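Local coordinates for lipase-esterase related protein (Clostridium acetobutylicum, PDB 3E0X) that is of unknown function but has an alpha/beta hydrolase fold and is probably a hydrolase of the lipase-esterase kind, at residues 19-24 and 87-92. Sequence-based numbering, arbitrary orientation.
With OXE (ortho-xylene), chain C.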
ATOM      1  N   LEU A  19       8.212  -8.533  -7.116  1.00 10.51           N
ATOM      2  CA  LEU A  19       7.647  -7.569  -6.193  1.00 11.60           C
ATOM      3  C   LEU A  19       6.285  -7.202  -6.720  1.00 10.81           C
ATOM      4  O   LEU A  19       6.148  -6.726  -7.868  1.00 11.31           O
ATOM      5  CB  LEU A  19       8.523  -6.325  -6.134  1.00 11.70           C
ATOM      6  CG  LEU A  19      10.012  -6.456  -5.803  1.00 13.32           C
ATOM      7  CD1 LEU A  19      10.711  -5.075  -5.669  1.00 14.59           C
ATOM      8  CD2 LEU A  19      10.255  -7.273  -4.573  1.00 15.73           C
ATOM      9  N   LEU A  20       5.268  -7.422  -5.894  1.00 10.04           N
ATOM     10  CA  LEU A  20       3.903  -7.076  -6.278  1.00 10.41           C
ATOM     11  C   LEU A  20       3.497  -5.861  -5.431  1.00 10.08           C
ATOM     12  O   LEU A  20       3.424  -5.951  -4.199  1.00 10.59           O
ATOM     13  CB  LEU A  20       2.973  -8.277  -6.028  1.00 10.79           C
ATOM     14  CG  LEU A  20       1.501  -8.052  -6.363  1.00 12.23           C
ATOM     15  CD1 LEU A  20       1.279  -7.711  -7.805  1.00 12.86           C
ATOM     16  CD2 LEU A  20       0.677  -9.269  -6.006  1.00 12.88           C
ATOM     17  N   PHE A  21       3.245  -4.733  -6.107  1.00 10.12           N
ATOM     18  CA  PHE A  21       2.960  -3.456  -5.457  1.00  9.61           C
ATOM     19  C   PHE A  21       1.470  -3.230  -5.397  1.00  9.80           C
ATOM     20  O   PHE A  21       0.778  -3.310  -6.430  1.00  9.81           O
ATOM     21  CB  PHE A  21       3.575  -2.298  -6.263  1.00 10.06           C
ATOM     22  CG  PHE A  21       5.095  -2.338  -6.366  1.00 10.26           C
ATOM     23  CD1 PHE A  21       5.883  -1.442  -5.632  1.00 11.74           C
ATOM     24  CD2 PHE A  21       5.747  -3.223  -7.237  1.00 11.64           C
ATOM     25  CE1 PHE A  21       7.291  -1.445  -5.749  1.00 13.13           C
ATOM     26  CE2 PHE A  21       7.132  -3.221  -7.363  1.00 11.04           C
ATOM     27  CZ  PHE A  21       7.909  -2.349  -6.637  1.00 12.42           C
ATOM     28  N   VAL A  22       0.995  -2.857  -4.211  1.00  8.43           N
ATOM     29  CA  VAL A  22      -0.413  -2.592  -3.981  1.00  8.81           C
ATOM     30  C   VAL A  22      -0.550  -1.176  -3.425  1.00  9.12           C
ATOM     31  O   VAL A  22      -0.069  -0.870  -2.321  1.00  9.93           O
ATOM     32  CB  VAL A  22      -1.000  -3.580  -2.956  1.00  8.64           C
ATOM     33  CG1 VAL A  22      -2.458  -3.266  -2.713  1.00 10.32           C
ATOM     34  CG2 VAL A  22      -0.824  -5.019  -3.429  1.00 10.98           C
ATOM     35  N   HIS A  23      -1.252  -0.338  -4.180  1.00  8.88           N
ATOM     36  CA  HIS A  23      -1.382   1.078  -3.846  1.00  8.99           C
ATOM     37  C   HIS A  23      -2.404   1.294  -2.724  1.00  9.84           C
ATOM     38  O   HIS A  23      -2.973   0.343  -2.178  1.00 10.64           O
ATOM     39  CB  HIS A  23      -1.791   1.852  -5.102  1.00  9.32           C
ATOM     40  CG  HIS A  23      -3.180   1.546  -5.536  1.00  8.49           C
ATOM     41  ND1 HIS A  23      -3.498   0.692  -6.578  1.00 11.42           N
ATOM     42  CD2 HIS A  23      -4.357   1.973  -5.031  1.00  7.30           C
ATOM     43  CE1 HIS A  23      -4.817   0.641  -6.709  1.00  7.00           C
ATOM     44  NE2 HIS A  23      -5.357   1.385  -5.761  1.00 11.34           N
ATOM     45  N   GLY A  24      -2.658   2.562  -2.427  1.00 10.96           N
ATOM     46  CA  GLY A  24      -3.475   2.919  -1.270  1.00 12.02           C
ATOM     47  C   GLY A  24      -4.759   3.652  -1.609  1.00 11.23           C
ATOM     48  O   GLY A  24      -5.282   3.580  -2.737  1.00 11.17           O
ATOM     49  N   THR A  87       7.367 -10.882  -3.027  1.00  9.67           N
ATOM     50  CA  THR A  87       7.296  -9.923  -1.928  1.00 10.19           C
ATOM     51  C   THR A  87       6.192  -8.940  -2.235  1.00 10.22           C
ATOM     52  O   THR A  87       6.144  -8.387  -3.332  1.00 11.12           O
ATOM     53  CB  THR A  87       8.634  -9.158  -1.753  1.00 10.96           C
ATOM     54  OG1 THR A  87       9.674 -10.102  -1.477  1.00 11.96           O
ATOM     55  CG2 THR A  87       8.555  -8.147  -0.607  1.00 12.48           C
ATOM     56  N   LEU A  88       5.289  -8.759  -1.283  1.00  9.95           N
ATOM     57  CA  LEU A  88       4.222  -7.785  -1.442  1.00  9.76           C
ATOM     58  C   LEU A  88       4.671  -6.461  -0.859  1.00  9.72           C
ATOM     59  O   LEU A  88       5.275  -6.415   0.218  1.00 11.52           O
ATOM     60  CB  LEU A  88       2.954  -8.234  -0.702  1.00  9.82           C
ATOM     61  CG  LEU A  88       2.433  -9.627  -1.029  1.00 10.33           C
ATOM     62  CD1 LEU A  88       1.167  -9.871  -0.173  1.00 11.91           C
ATOM     63  CD2 LEU A  88       2.147  -9.777  -2.516  1.00 12.35           C
ATOM     64  N   ILE A  89       4.395  -5.385  -1.594  1.00  8.83           N
ATOM     65  CA  ILE A  89       4.725  -4.026  -1.181  0.50  9.32           C
ATOM     66  C   ILE A  89       3.412  -3.263  -1.149  1.00  9.38           C
ATOM     67  O   ILE A  89       2.859  -3.004  -2.215  1.00  9.56           O
ATOM     68  CB  ILE A  89       5.652  -3.354  -2.254  0.50  9.30           C
ATOM     69  CG1 ILE A  89       6.917  -4.195  -2.516  0.50 10.63           C
ATOM     70  CG2 ILE A  89       5.973  -1.918  -1.866  0.50 10.36           C
ATOM     71  CD1 ILE A  89       7.885  -4.254  -1.363  0.50 11.33           C
ATOM     72  N   GLY A  90       2.913  -2.929   0.036  1.00  8.53           N
ATOM     73  CA  GLY A  90       1.630  -2.260   0.135  1.00  8.14           C
ATOM     74  C   GLY A  90       1.776  -0.880   0.740  1.00  8.86           C
ATOM     75  O   GLY A  90       2.397  -0.728   1.795  1.00  9.91           O
ATOM     76  N   TYR A  91       1.184   0.114   0.082  1.00  9.05           N
ATOM     77  CA  TYR A  91       1.247   1.487   0.559  1.00  8.55           C
ATOM     78  C   TYR A  91      -0.091   1.960   1.096  1.00  9.09           C
ATOM     79  O   TYR A  91      -1.107   1.712   0.457  1.00 10.01           O
ATOM     80  CB  TYR A  91       1.605   2.370  -0.652  1.00  8.61           C
ATOM     81  CG  TYR A  91       1.375   3.860  -0.485  1.00  8.50           C
ATOM     82  CD1 TYR A  91       1.962   4.581   0.566  1.00  8.25           C
ATOM     83  CD2 TYR A  91       0.565   4.555  -1.382  1.00  9.42           C
ATOM     84  CE1 TYR A  91       1.780   5.972   0.712  1.00  9.53           C
ATOM     85  CE2 TYR A  91       0.333   5.941  -1.231  1.00  8.61           C
ATOM     86  CZ  TYR A  91       0.955   6.645  -0.198  1.00  7.65           C
ATOM     87  OH  TYR A  91       0.765   8.001  -0.064  1.00 10.98           O
ATOM     88  N   SER A  92      -0.091   2.673   2.232  1.00  9.76           N
ATOM     89  CA  SER A  92      -1.326   3.263   2.729  1.00 10.39           C
ATOM     90  C   SER A  92      -2.341   2.131   3.010  1.00  9.89           C
ATOM     91  O   SER A  92      -1.988   1.152   3.686  1.00 10.49           O
ATOM     92  CB  SER A  92      -1.773   4.369   1.741  1.00 11.49           C
ATOM     93  OG  SER A  92      -3.171   4.629   1.684  1.00 15.20           O
TER
HETATM   94  C1  OXE C 243      -3.562   8.472   0.985  1.00 27.92           C
HETATM   95  C2  OXE C 243      -3.045   8.114  -0.354  1.00 27.57           C
HETATM   96  C3  OXE C 243      -2.768   9.111  -1.286  1.00 28.21           C
HETATM   97  C4  OXE C 243      -2.975  10.446  -0.920  1.00 28.15           C
HETATM   98  C5  OXE C 243      -3.473  10.796   0.340  1.00 26.84           C
HETATM   99  C6  OXE C 243      -3.758   9.817   1.307  1.00 27.06           C
HETATM  100  C1' OXE C 243      -3.828   7.374   1.984  1.00 22.20           C
HETATM  101  C2' OXE C 243      -2.839   6.671  -0.702  1.00 27.82           C
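Strands 18-22 and 86-91 pair in parallel at the centre of an alpha/beta-hydrolase sheet, and the chain leaving the second strand enters what looks like the nucleophile elbow, with Gly90 and Ser92 fitting a GxSxG pattern. Four backbone hydrogen bonds alternate along the pair: Leu20 N to Thr87 O, Ile89 N to Leu20 O, Val22 N to Ile89 O at 2.7 Å, and Tyr91 N to Val22 O. On one face of the sheet Leu19, Phe21, Thr87 and Ile89 stand side by side. The beta-branched Ile89 suits an extended strand and, in the one of its two conformers described here, puts both branches to use: CG1 lies over one face of the Phe21 ring, near its rim, while CG2 touches CD1 of Phe21 at 3.8 Å. Phe32 meets the same ring edge-to-face. The other face carries Leu20 and Leu88. With CG of Leu20 anti to its backbone N (chi1 179°), its CD2 meets CD2 of Leu88 at 3.8 Å; Phe73 and Ile74 of helix 63-76 are further neighbours of Leu20. Beyond the strands, Gly24 passes close to Tyr91 O and Ser92 OG, where a CB would collide with both atoms. Ser92 has a positive phi of 61°, the strained backbone expected of an elbow nucleophile, and its OG is hydrogen-bonded to Ser25 N; its side chain also touches His227, consistent with a serine-hydrolase active site. Tyr91 OH is hydrogen-bonded to His227 O, and the Tyr91 ring helps line the ortho-xylene pocket, its CE2 lying 3.3 Å from methyl C2' of the ligand.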